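Local coordinates for B12-binding domain-containing protein (Kitasatospora setae, PDB 6WTE) that binds cobalamin and a [4Fe-4S] cluster and acts as TsrM, a radical S-adenosylmethionine family methyltransferase that works by non-radical catalysis, at residues A[247-252]-A[282-287]; A[54-59]-A[94-99]; A[339-344]-A[387-392]; A[445-450]-A[460-465]. All coordinates share one frame; numbering follows the deposited sequence.

Contact 1 of 4, residues A[247-252]-A[282-287]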
# COMPACT_ATOMS: atom_id res chain seq x y z
N ARG A 247 -1.55 17.62 5.18
CA ARG A 247 -2.87 18.19 5.01
C ARG A 247 -3.19 19.15 6.15
O ARG A 247 -2.70 19.01 7.27
CB ARG A 247 -3.94 17.09 4.97
CG ARG A 247 -3.79 16.09 3.84
CD ARG A 247 -4.93 15.09 3.90
NE ARG A 247 -6.22 15.75 3.71
CZ ARG A 247 -7.40 15.20 4.00
NH1 ARG A 247 -7.46 13.96 4.49
NH2 ARG A 247 -8.52 15.88 3.80
N GLU A 248 -4.03 20.14 5.84
CA GLU A 248 -4.53 21.04 6.86
C GLU A 248 -5.20 20.26 7.98
O GLU A 248 -6.04 19.40 7.73
CB GLU A 248 -5.54 22.02 6.25
CG GLU A 248 -4.97 23.03 5.26
CD GLU A 248 -4.17 24.15 5.91
OE1 GLU A 248 -3.35 23.89 6.82
OE2 GLU A 248 -4.35 25.32 5.50
N LEU A 249 -4.80 20.56 9.22
CA LEU A 249 -5.30 19.79 10.36
C LEU A 249 -6.82 19.84 10.43
O LEU A 249 -7.47 18.81 10.64
CB LEU A 249 -4.68 20.34 11.65
CG LEU A 249 -3.16 20.23 11.74
CD1 LEU A 249 -2.64 21.11 12.87
CD2 LEU A 249 -2.73 18.79 11.93
N ALA A 250 -7.40 21.02 10.23
CA ALA A 250 -8.85 21.15 10.31
C ALA A 250 -9.55 20.32 9.24
O ALA A 250 -10.63 19.77 9.48
CB ALA A 250 -9.26 22.61 10.19
N SER A 251 -8.94 20.20 8.05
CA SER A 251 -9.56 19.42 6.98
C SER A 251 -9.52 17.93 7.30
O SER A 251 -10.51 17.22 7.06
CB SER A 251 -8.86 19.70 5.65
OG SER A 251 -9.00 21.06 5.28
N VAL A 252 -8.39 17.44 7.82
CA VAL A 252 -8.30 16.03 8.21
C VAL A 252 -9.36 15.70 9.25
O VAL A 252 -10.09 14.71 9.12
CB VAL A 252 -6.89 15.70 8.73
CG1 VAL A 252 -6.80 14.23 9.07
CG2 VAL A 252 -5.84 16.06 7.70
N LYS A 282 1.01 14.91 16.34
CA LYS A 282 0.59 15.35 17.66
C LYS A 282 -0.42 16.49 17.58
O LYS A 282 -1.38 16.53 18.35
CB LYS A 282 1.80 15.75 18.50
CG LYS A 282 2.60 14.56 18.99
CD LYS A 282 3.79 15.00 19.83
CE LYS A 282 4.43 13.80 20.52
NZ LYS A 282 5.57 14.22 21.39
N ASN A 283 -0.22 17.43 16.65
CA ASN A 283 -1.20 18.50 16.48
C ASN A 283 -2.55 17.95 16.04
O ASN A 283 -3.61 18.43 16.46
CB ASN A 283 -0.69 19.53 15.47
CG ASN A 283 0.36 20.45 16.04
OD1 ASN A 283 0.43 20.65 17.25
ND2 ASN A 283 1.18 21.03 15.17
N LEU A 284 -2.53 16.93 15.17
CA LEU A 284 -3.77 16.30 14.74
C LEU A 284 -4.51 15.67 15.91
O LEU A 284 -5.72 15.85 16.07
CB LEU A 284 -3.47 15.24 13.68
CG LEU A 284 -4.74 14.63 13.08
CD1 LEU A 284 -5.40 15.66 12.18
CD2 LEU A 284 -4.41 13.36 12.32
N LEU A 285 -3.79 14.90 16.74
CA LEU A 285 -4.42 14.25 17.88
C LEU A 285 -4.97 15.28 18.86
O LEU A 285 -6.09 15.13 19.37
CB LEU A 285 -3.42 13.32 18.57
CG LEU A 285 -2.94 12.17 17.68
CD1 LEU A 285 -1.78 11.43 18.35
CD2 LEU A 285 -4.08 11.22 17.36
N ARG A 286 -4.22 16.36 19.09
CA ARG A 286 -4.70 17.43 19.96
C ARG A 286 -6.01 18.01 19.45
O ARG A 286 -6.92 18.29 20.25
CB ARG A 286 -3.64 18.53 20.07
CG ARG A 286 -2.39 18.13 20.86
CD ARG A 286 -1.45 19.31 21.05
NE ARG A 286 -0.20 18.91 21.70
CZ ARG A 286 0.96 18.78 21.07
NH1 ARG A 286 1.06 19.04 19.77
NH2 ARG A 286 2.04 18.40 21.75
N GLU A 287 -6.14 18.21 18.14
CA GLU A 287 -7.38 18.74 17.60
C GLU A 287 -8.53 17.74 17.75
O GLU A 287 -9.66 18.14 18.06
CB GLU A 287 -7.19 19.15 16.14
CG GLU A 287 -8.47 19.62 15.45
CD GLU A 287 -9.05 20.88 16.07
OE1 GLU A 287 -8.35 21.55 16.86
OE2 GLU A 287 -10.22 21.19 15.76

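Contact 2 of 4, residues A[54-59]-A[94-99]. With EDO (1,2-ethanediol), chain F.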
# COMPACT_ATOMS: atom_id res chain seq x y z
N GLU A 54 -23.23 -1.79 -19.31
CA GLU A 54 -24.31 -0.88 -18.97
C GLU A 54 -23.82 0.57 -18.96
O GLU A 54 -24.46 1.45 -19.55
CB GLU A 54 -24.91 -1.24 -17.61
CG GLU A 54 -25.54 -2.63 -17.55
CD GLU A 54 -25.88 -3.06 -16.14
OE1 GLU A 54 -25.21 -2.60 -15.18
OE2 GLU A 54 -26.83 -3.87 -15.97
N TYR A 55 -22.67 0.83 -18.33
CA TYR A 55 -22.25 2.21 -18.15
C TYR A 55 -21.98 2.90 -19.48
O TYR A 55 -22.48 3.99 -19.75
CB TYR A 55 -21.01 2.30 -17.25
CG TYR A 55 -20.60 3.74 -17.03
CD1 TYR A 55 -21.19 4.51 -16.04
CD2 TYR A 55 -19.65 4.34 -17.86
CE1 TYR A 55 -20.84 5.84 -15.86
CE2 TYR A 55 -19.30 5.67 -17.68
CZ TYR A 55 -19.89 6.41 -16.69
OH TYR A 55 -19.53 7.73 -16.52
N PHE A 56 -21.16 2.27 -20.34
CA PHE A 56 -20.73 2.95 -21.56
C PHE A 56 -21.82 3.03 -22.62
O PHE A 56 -21.70 3.83 -23.55
CB PHE A 56 -19.48 2.27 -22.12
CG PHE A 56 -18.23 2.64 -21.38
CD1 PHE A 56 -17.69 3.91 -21.54
CD2 PHE A 56 -17.62 1.75 -20.52
CE1 PHE A 56 -16.55 4.27 -20.86
CE2 PHE A 56 -16.48 2.12 -19.84
CZ PHE A 56 -15.94 3.38 -20.01
N ALA A 57 -22.87 2.23 -22.51
CA ALA A 57 -23.99 2.41 -23.42
C ALA A 57 -24.78 3.67 -23.09
O ALA A 57 -25.34 4.31 -23.99
CB ALA A 57 -24.89 1.19 -23.39
N GLU A 58 -24.80 4.05 -21.81
CA GLU A 58 -25.57 5.19 -21.33
C GLU A 58 -24.75 6.46 -21.17
O GLU A 58 -25.30 7.56 -21.24
CB GLU A 58 -26.20 4.83 -19.98
CG GLU A 58 -26.87 3.46 -19.96
CD GLU A 58 -26.94 2.85 -18.57
OE1 GLU A 58 -26.54 3.54 -17.60
OE2 GLU A 58 -27.40 1.69 -18.44
N ARG A 59 -23.44 6.34 -20.95
CA ARG A 59 -22.59 7.48 -20.62
C ARG A 59 -21.37 7.51 -21.52
O ARG A 59 -20.84 6.46 -21.91
CB ARG A 59 -22.13 7.43 -19.15
CG ARG A 59 -23.28 7.43 -18.15
CD ARG A 59 -24.05 8.73 -18.21
NE ARG A 59 -23.59 9.70 -17.22
CZ ARG A 59 -23.93 10.98 -17.21
NH1 ARG A 59 -24.74 11.45 -18.15
NH2 ARG A 59 -23.47 11.79 -16.27
N ARG A 94 -11.47 -0.14 -23.31
CA ARG A 94 -11.06 0.44 -24.59
C ARG A 94 -11.85 -0.12 -25.76
O ARG A 94 -11.86 0.50 -26.83
CB ARG A 94 -9.56 0.23 -24.80
CG ARG A 94 -8.73 0.94 -23.74
CD ARG A 94 -7.24 0.77 -23.96
NE ARG A 94 -6.76 1.48 -25.15
CZ ARG A 94 -6.53 2.79 -25.18
NH1 ARG A 94 -6.75 3.54 -24.11
NH2 ARG A 94 -6.08 3.36 -26.29
N ARG A 95 -12.51 -1.27 -25.59
CA ARG A 95 -13.45 -1.74 -26.61
C ARG A 95 -14.74 -0.94 -26.61
O ARG A 95 -15.45 -0.94 -27.63
CB ARG A 95 -13.76 -3.23 -26.41
CG ARG A 95 -12.59 -4.16 -26.70
CD ARG A 95 -13.04 -5.62 -26.82
NE ARG A 95 -11.92 -6.54 -26.68
CZ ARG A 95 -12.03 -7.82 -26.32
NH1 ARG A 95 -13.22 -8.33 -26.04
NH2 ARG A 95 -10.95 -8.59 -26.23
N LEU A 96 -15.05 -0.24 -25.52
CA LEU A 96 -16.33 0.42 -25.32
C LEU A 96 -16.27 1.93 -25.49
O LEU A 96 -17.33 2.56 -25.65
CB LEU A 96 -16.87 0.09 -23.92
CG LEU A 96 -17.07 -1.39 -23.61
CD1 LEU A 96 -17.38 -1.60 -22.13
CD2 LEU A 96 -18.19 -1.97 -24.47
N THR A 97 -15.08 2.53 -25.46
CA THR A 97 -14.96 3.98 -25.58
C THR A 97 -13.63 4.31 -26.23
O THR A 97 -12.65 3.57 -26.09
CB THR A 97 -15.06 4.68 -24.21
OG1 THR A 97 -14.91 6.09 -24.39
CG2 THR A 97 -13.96 4.17 -23.26
N ASP A 98 -13.61 5.42 -26.97
CA ASP A 98 -12.37 5.99 -27.47
C ASP A 98 -11.83 7.10 -26.58
O ASP A 98 -10.81 7.71 -26.92
CB ASP A 98 -12.56 6.51 -28.91
CG ASP A 98 -12.82 5.39 -29.90
OD1 ASP A 98 -12.18 4.32 -29.78
OD2 ASP A 98 -13.66 5.57 -30.80
N ALA A 99 -12.48 7.36 -25.45
CA ALA A 99 -11.96 8.34 -24.51
C ALA A 99 -10.58 7.91 -24.03
O ALA A 99 -10.33 6.71 -23.87
CB ALA A 99 -12.89 8.51 -23.31
C1 EDO F . -15.35 2.33 -29.25
O1 EDO F . -16.69 2.40 -29.75
C2 EDO F . -14.47 1.65 -30.28
O2 EDO F . -13.21 2.32 -30.35

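Contact 3 of 4, residues A[339-344]-A[387-392]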
# COMPACT_ATOMS: atom_id res chain seq x y z
N PRO A 339 21.43 -5.33 14.55
CA PRO A 339 22.00 -4.16 13.86
C PRO A 339 22.66 -4.51 12.55
O PRO A 339 22.61 -3.71 11.61
CB PRO A 339 23.02 -3.61 14.87
CG PRO A 339 22.60 -4.17 16.20
CD PRO A 339 21.98 -5.50 15.91
N GLU A 340 23.26 -5.70 12.44
CA GLU A 340 23.90 -6.07 11.18
C GLU A 340 22.89 -6.22 10.06
O GLU A 340 23.23 -6.02 8.89
CB GLU A 340 24.71 -7.36 11.36
CG GLU A 340 23.91 -8.56 11.83
CD GLU A 340 23.87 -8.73 13.35
OE1 GLU A 340 23.98 -7.72 14.09
OE2 GLU A 340 23.73 -9.89 13.80
N LEU A 341 21.64 -6.55 10.39
CA LEU A 341 20.58 -6.61 9.39
C LEU A 341 19.93 -5.25 9.15
O LEU A 341 19.64 -4.90 8.01
CB LEU A 341 19.53 -7.64 9.79
CG LEU A 341 19.83 -9.06 9.32
CD1 LEU A 341 21.04 -9.66 10.00
CD2 LEU A 341 18.65 -9.96 9.52
N LEU A 342 19.69 -4.49 10.22
CA LEU A 342 19.00 -3.21 10.08
C LEU A 342 19.89 -2.15 9.44
O LEU A 342 19.38 -1.25 8.76
CB LEU A 342 18.49 -2.74 11.44
CG LEU A 342 17.38 -3.59 12.04
CD1 LEU A 342 17.27 -3.31 13.53
CD2 LEU A 342 16.04 -3.31 11.34
N SER A 343 21.20 -2.25 9.64
CA SER A 343 22.12 -1.33 8.98
C SER A 343 21.97 -1.41 7.47
O SER A 343 21.91 -2.51 6.90
CB SER A 343 23.56 -1.65 9.38
OG SER A 343 24.47 -0.82 8.69
N GLY A 344 21.88 -0.25 6.83
CA GLY A 344 21.65 -0.18 5.40
C GLY A 344 20.26 -0.55 4.94
O GLY A 344 19.95 -0.42 3.75
N PRO A 387 19.77 -18.52 9.90
CA PRO A 387 18.85 -19.09 10.89
C PRO A 387 19.03 -18.52 12.29
O PRO A 387 18.03 -18.34 13.00
CB PRO A 387 19.16 -20.59 10.83
CG PRO A 387 19.66 -20.80 9.44
CD PRO A 387 20.42 -19.56 9.08
N GLU A 388 20.26 -18.19 12.69
CA GLU A 388 20.46 -17.68 14.04
C GLU A 388 19.97 -16.24 14.18
O GLU A 388 19.50 -15.86 15.26
CB GLU A 388 21.94 -17.80 14.45
CG GLU A 388 22.89 -16.77 13.86
CD GLU A 388 23.15 -15.59 14.79
OE1 GLU A 388 24.11 -14.84 14.53
OE2 GLU A 388 22.41 -15.43 15.78
N THR A 389 20.04 -15.44 13.11
CA THR A 389 19.49 -14.09 13.19
C THR A 389 17.97 -14.12 13.27
O THR A 389 17.37 -13.31 13.98
CB THR A 389 19.95 -13.23 12.00
OG1 THR A 389 19.51 -13.81 10.77
CG2 THR A 389 21.47 -13.08 11.99
N VAL A 390 17.32 -15.06 12.58
CA VAL A 390 15.87 -15.20 12.69
C VAL A 390 15.47 -15.59 14.10
O VAL A 390 14.57 -14.98 14.71
CB VAL A 390 15.34 -16.20 11.65
CG1 VAL A 390 13.83 -16.39 11.83
CG2 VAL A 390 15.64 -15.73 10.25
N ARG A 391 16.12 -16.62 14.66
CA ARG A 391 15.77 -17.08 16.01
C ARG A 391 15.94 -15.96 17.03
O ARG A 391 15.10 -15.79 17.92
CB ARG A 391 16.64 -18.27 16.41
CG ARG A 391 16.40 -19.53 15.62
CD ARG A 391 17.07 -20.72 16.28
NE ARG A 391 17.22 -21.84 15.35
CZ ARG A 391 18.36 -22.16 14.74
NH1 ARG A 391 19.45 -21.44 14.96
NH2 ARG A 391 18.40 -23.19 13.91
N ALA A 392 17.04 -15.20 16.92
CA ALA A 392 17.27 -14.10 17.85
C ALA A 392 16.14 -13.08 17.78
O ALA A 392 15.68 -12.59 18.82
CB ALA A 392 18.61 -13.44 17.56

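Contact 4 of 4, residues A[445-450]-A[460-465]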
# COMPACT_ATOMS: atom_id res chain seq x y z
N ILE A 445 18.31 -14.96 -13.48
CA ILE A 445 17.68 -13.66 -13.64
C ILE A 445 18.79 -12.62 -13.77
O ILE A 445 19.53 -12.37 -12.82
CB ILE A 445 16.75 -13.34 -12.46
CG1 ILE A 445 15.67 -14.42 -12.34
CG2 ILE A 445 16.12 -11.97 -12.64
CD1 ILE A 445 14.83 -14.31 -11.08
N VAL A 446 18.88 -11.99 -14.94
CA VAL A 446 19.91 -11.00 -15.22
C VAL A 446 19.22 -9.65 -15.35
O VAL A 446 18.63 -9.34 -16.39
CB VAL A 446 20.71 -11.34 -16.48
CG1 VAL A 446 21.71 -10.24 -16.77
CG2 VAL A 446 21.42 -12.68 -16.32
N LEU A 447 19.32 -8.83 -14.31
CA LEU A 447 18.72 -7.51 -14.30
C LEU A 447 19.68 -6.48 -14.90
O LEU A 447 20.89 -6.70 -14.97
CB LEU A 447 18.35 -7.08 -12.88
CG LEU A 447 17.39 -7.99 -12.13
CD1 LEU A 447 17.16 -7.45 -10.72
CD2 LEU A 447 16.08 -8.11 -12.90
N LYS A 448 19.12 -5.35 -15.31
CA LYS A 448 19.86 -4.24 -15.87
C LYS A 448 19.65 -3.00 -15.01
O LYS A 448 18.51 -2.65 -14.71
CB LYS A 448 19.42 -3.96 -17.33
CG LYS A 448 19.64 -5.14 -18.27
CD LYS A 448 18.95 -4.95 -19.62
CE LYS A 448 19.55 -3.82 -20.43
NZ LYS A 448 19.07 -3.84 -21.85
N PRO A 449 20.72 -2.32 -14.60
CA PRO A 449 20.56 -1.01 -13.95
C PRO A 449 19.90 -0.03 -14.91
O PRO A 449 20.00 -0.16 -16.13
CB PRO A 449 21.99 -0.59 -13.62
CG PRO A 449 22.78 -1.86 -13.63
CD PRO A 449 22.13 -2.73 -14.66
N LEU A 450 19.26 0.99 -14.32
CA LEU A 450 18.49 1.96 -15.11
C LEU A 450 19.32 2.58 -16.23
O LEU A 450 18.82 2.75 -17.35
CB LEU A 450 17.95 3.05 -14.18
CG LEU A 450 17.36 4.27 -14.88
CD1 LEU A 450 16.11 3.92 -15.68
CD2 LEU A 450 17.05 5.36 -13.87
N GLU A 460 11.63 -0.79 -15.46
CA GLU A 460 10.59 -1.15 -14.50
C GLU A 460 10.03 -2.54 -14.77
O GLU A 460 9.78 -3.30 -13.83
CB GLU A 460 9.48 -0.10 -14.52
CG GLU A 460 9.94 1.28 -14.08
CD GLU A 460 8.92 2.36 -14.37
OE1 GLU A 460 7.82 2.03 -14.85
OE2 GLU A 460 9.23 3.55 -14.14
N ARG A 461 9.84 -2.90 -16.04
CA ARG A 461 9.11 -4.13 -16.34
C ARG A 461 9.92 -5.37 -15.97
O ARG A 461 9.32 -6.42 -15.70
CB ARG A 461 8.71 -4.16 -17.81
CG ARG A 461 9.86 -4.39 -18.78
CD ARG A 461 9.47 -4.00 -20.21
NE ARG A 461 10.57 -4.29 -21.13
CZ ARG A 461 10.90 -3.53 -22.18
NH1 ARG A 461 10.23 -2.41 -22.45
NH2 ARG A 461 11.91 -3.89 -22.95
N GLN A 462 11.25 -5.28 -15.95
CA GLN A 462 12.07 -6.47 -15.71
C GLN A 462 11.86 -7.05 -14.32
O GLN A 462 12.18 -8.22 -14.09
CB GLN A 462 13.55 -6.14 -15.92
CG GLN A 462 14.06 -5.10 -14.94
CD GLN A 462 15.53 -4.75 -15.13
OE1 GLN A 462 16.32 -5.53 -15.65
NE2 GLN A 462 15.90 -3.55 -14.68
N PHE A 463 11.35 -6.27 -13.39
CA PHE A 463 11.10 -6.80 -12.06
C PHE A 463 9.81 -7.62 -11.98
O PHE A 463 9.58 -8.28 -10.96
CB PHE A 463 11.07 -5.66 -11.05
CG PHE A 463 12.41 -5.03 -10.83
CD1 PHE A 463 12.88 -4.05 -11.70
CD2 PHE A 463 13.22 -5.42 -9.77
CE1 PHE A 463 14.11 -3.48 -11.52
CE2 PHE A 463 14.48 -4.85 -9.57
CZ PHE A 463 14.92 -3.87 -10.44
N MET A 464 9.00 -7.61 -13.04
CA MET A 464 7.74 -8.35 -13.06
C MET A 464 7.59 -9.27 -14.27
O MET A 464 6.82 -10.23 -14.20
CB MET A 464 6.56 -7.38 -13.03
CG MET A 464 5.20 -8.01 -12.85
SD MET A 464 3.97 -6.79 -12.38
CE MET A 464 4.54 -6.35 -10.74
N PHE A 465 8.29 -9.00 -15.37
CA PHE A 465 8.15 -9.76 -16.61
C PHE A 465 9.51 -10.20 -17.11
O PHE A 465 10.50 -9.48 -16.96
CB PHE A 465 7.47 -8.93 -17.71
CG PHE A 465 6.12 -8.39 -17.33
CD1 PHE A 465 4.98 -9.14 -17.54
CD2 PHE A 465 5.99 -7.12 -16.79
CE1 PHE A 465 3.73 -8.64 -17.20
CE2 PHE A 465 4.75 -6.61 -16.45
CZ PHE A 465 3.62 -7.38 -16.66

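Contact 1 of 4, residues A[247-252]-A[282-287]
Val252, which meets Leu284 through CG1, lays its other branch on one face of the Arg247 guanidinium: CG2 stands 3.8 Å above the plane of that group, offset toward its rim. The same guanidinium makes a cation-pi contact with Tyr197 and a salt bridge with Glu255. Across the contact the other flat group is the amide of Asn283. Its OD1 receives a weak hydrogen bond from Arg286 NH1, bent to 122°, within its own helix; the part that touches the neighbouring helix is CB of Asn283, 3.6 Å from Leu249 CD1.

The packing is divided between two leucines. Leu249 splits its two methyls: CD1 goes to Asn283 CB, while CD2 comes to 3.7 Å from Leu284 N and 4.0 Å from Leu284 CB. Leu284 has CG anti to its backbone N (chi1 -175°), a turn that carries CD1 toward the other helix, where it lies 3.7 Å from Val252 CG1; these two side chains meet at about a right angle.

The helices joined, 249-261 and 278-294, are consecutive helices on the outside of the radical SAM barrel. Helix 249-261 makes the beta-alpha-beta crossover between the parallel strands 219-221 and 266-269, and Val252 also rests on Ile221 of the first. Leu284 extends the packing to Val253 and Phe274.

No hydrogen bond spans the two segments. Their cohesion therefore rests on van der Waals contact of branched side chains, which cross rather than run alongside, while Glu287 turns its carboxylate to Arg290 and Arg291 of its own helix.

Contact 2 of 4, residues A[54-59]-A[94-99]
Phe56 reaches from its helix to Leu96 and Thr97, and its atoms pass from Leu96 near CB to Thr97 at the tip. CB lies 3.8 Å from Leu96 CB, and CG keeps to that same carbon. Past CG the two sides of the ring part: CD2 comes to 3.7 Å from Leu96 CD1, the two side chains running at about a right angle, whereas CD1 faces Thr97 CB at 3.8 Å. Farther out, CE1 makes the closest approach of all, 3.5 Å to Thr97 CG2, and CZ at the tip is 3.9 Å from that methyl. Both methyls arrive at an oblique angle to the ring. Tyr55 CD2, from the same turn of helix, sits over the centre of one ring face.

The setting is the Rossmann-like B12-binding domain, whose five parallel strands run in the order 2-1-3-4-5. Helix 48-58 leads into strand 63-67 and helix 83-96 leaves it, so the ring lies between the ends of two consecutive crossover helices and also touches Leu6 of strand 4-9. A serine in place of Phe56 would probably open a gap between these helix ends and leave the Thr97 methyl and one side of Leu96 without the aromatic ring they pack on.

Thr97 presents CG2 to the ring because OG1 is anti to the backbone N (chi1 179°). That hydroxyl accepts a nearly straight hydrogen bond, 166°, from Ala99 N at 2.9 Å, an ST turn that shapes the chain as it leaves the helix for strand 101-104. Leu96 is backed further by Leu52 and His53 of helix 48-58.

Contact 3 of 4, residues A[339-344]-A[387-392]
Leu341 and Thr389 carry the apolar part of this contact, their side chains crossing obliquely; in the two segments the nearest CA atoms, those of this same pair, are 8.5 Å apart. Leu341 CD1 lies 4.0 Å from Thr389 CG2, and the other branch follows a little behind, with CD2 at 4.1 Å from Thr389 OG1. Such separations describe light van der Waals packing, and the surface buried is correspondingly small.

Polar bonding goes on around this pair, none of it between the two segments. With chi1 at 60°, Thr389 tucks OG1 between its own backbone N and carbonyl carbon, and from there the hydroxyl has two hydrogen-bond partners, Glu385 OE2 and Thr386 O, in the chain just before helix 387-398; its single proton is probably shared between them. CG2 is thereby held toward Leu341, and the buried hydroxyl is satisfied locally although it lies beside a methyl of the opposite segment.

The third kind of interaction is electrostatic. Glu340 OE2 passes 4.3 Å from Thr389 CG2 and stands 5.0 Å from Glu388 OE1, a pairing of like charges. Arg338 lies between them in effect: it makes a salt bridge to Glu340 through NH1 and another to Glu388 through NH2, so the mutual repulsion of the carboxylates is likely to be offset.

Within the barrel, the short helix 339-342 follows strand 327-335, and helix 387-398 follows strand 373-380. Those strands are parallel neighbours in the sheet; helix 357-369 lies between them along the chain, and Leu341 also packs on His336 and Glu385, in the loops after the two strands.

Contact 4 of 4, residues A[445-450]-A[460-465]
Gln462 turns the flat end of its side chain to the backbone of Lys448 and uses both polar atoms there. NE2 gives a nearly straight hydrogen bond (173°) to Lys448 O at 2.8 Å, landing on a lone pair in the carbonyl plane, and the acceptor lies almost within the amide plane of Gln462. OE1 accepts from Lys448 N, also at 2.8 Å, with the donor tilted 17° from the carbonyl plane. CG occupies the crowded position between backbone N and carbonyl carbon (chi1 62°), and the chain is extended beyond it, which projects the amide toward the loop. NE2 also bonds to Tyr459 O, and the three bonds together hold the amide's rotation.

Leu447 borders this pairing. Its CA is 3.4 Å from Gln462 OE1 and its CD2 3.8 Å from the same oxygen, while CD1 goes to Phe463 CE2 at 3.9 Å; the Leu447 and Phe463 side chains meet at about a right angle. The Lys448 side chain leads elsewhere, to a salt bridge with Glu458.

A leucine in place of Gln462 would probably leave Lys448 N and O without these partners and hold the loop less firmly.

The amide bonds to Lys448 much as a neighbour in an antiparallel strand pair would, although 445-450 is no strand; it joins that loop to 460-465, the side chain of Phe463 about 10 Å from bound cobalamin.

Contact 2 comes first along the chain, in the B12-binding domain, and closes before contact 1 opens; contacts 3 and 4 follow in that order, all three within the radical SAM core range. None touches another. The closest centres, of contacts 3 and 4, are about 27 Å apart, and the farthest, of contacts 2 and 3, about 53 Å and on opposite sides of the chain's centre. Contacts 1 and 3 tie elements that follow strands of the same curled sheet, 37 Å apart between centres, whereas contact 4 fastens a later loop. The example illustrates how separate local packings lie in different parts of a protein that combines a B12-binding domain with a radical SAM core and binds both cobalamin and a [4Fe-4S] cluster.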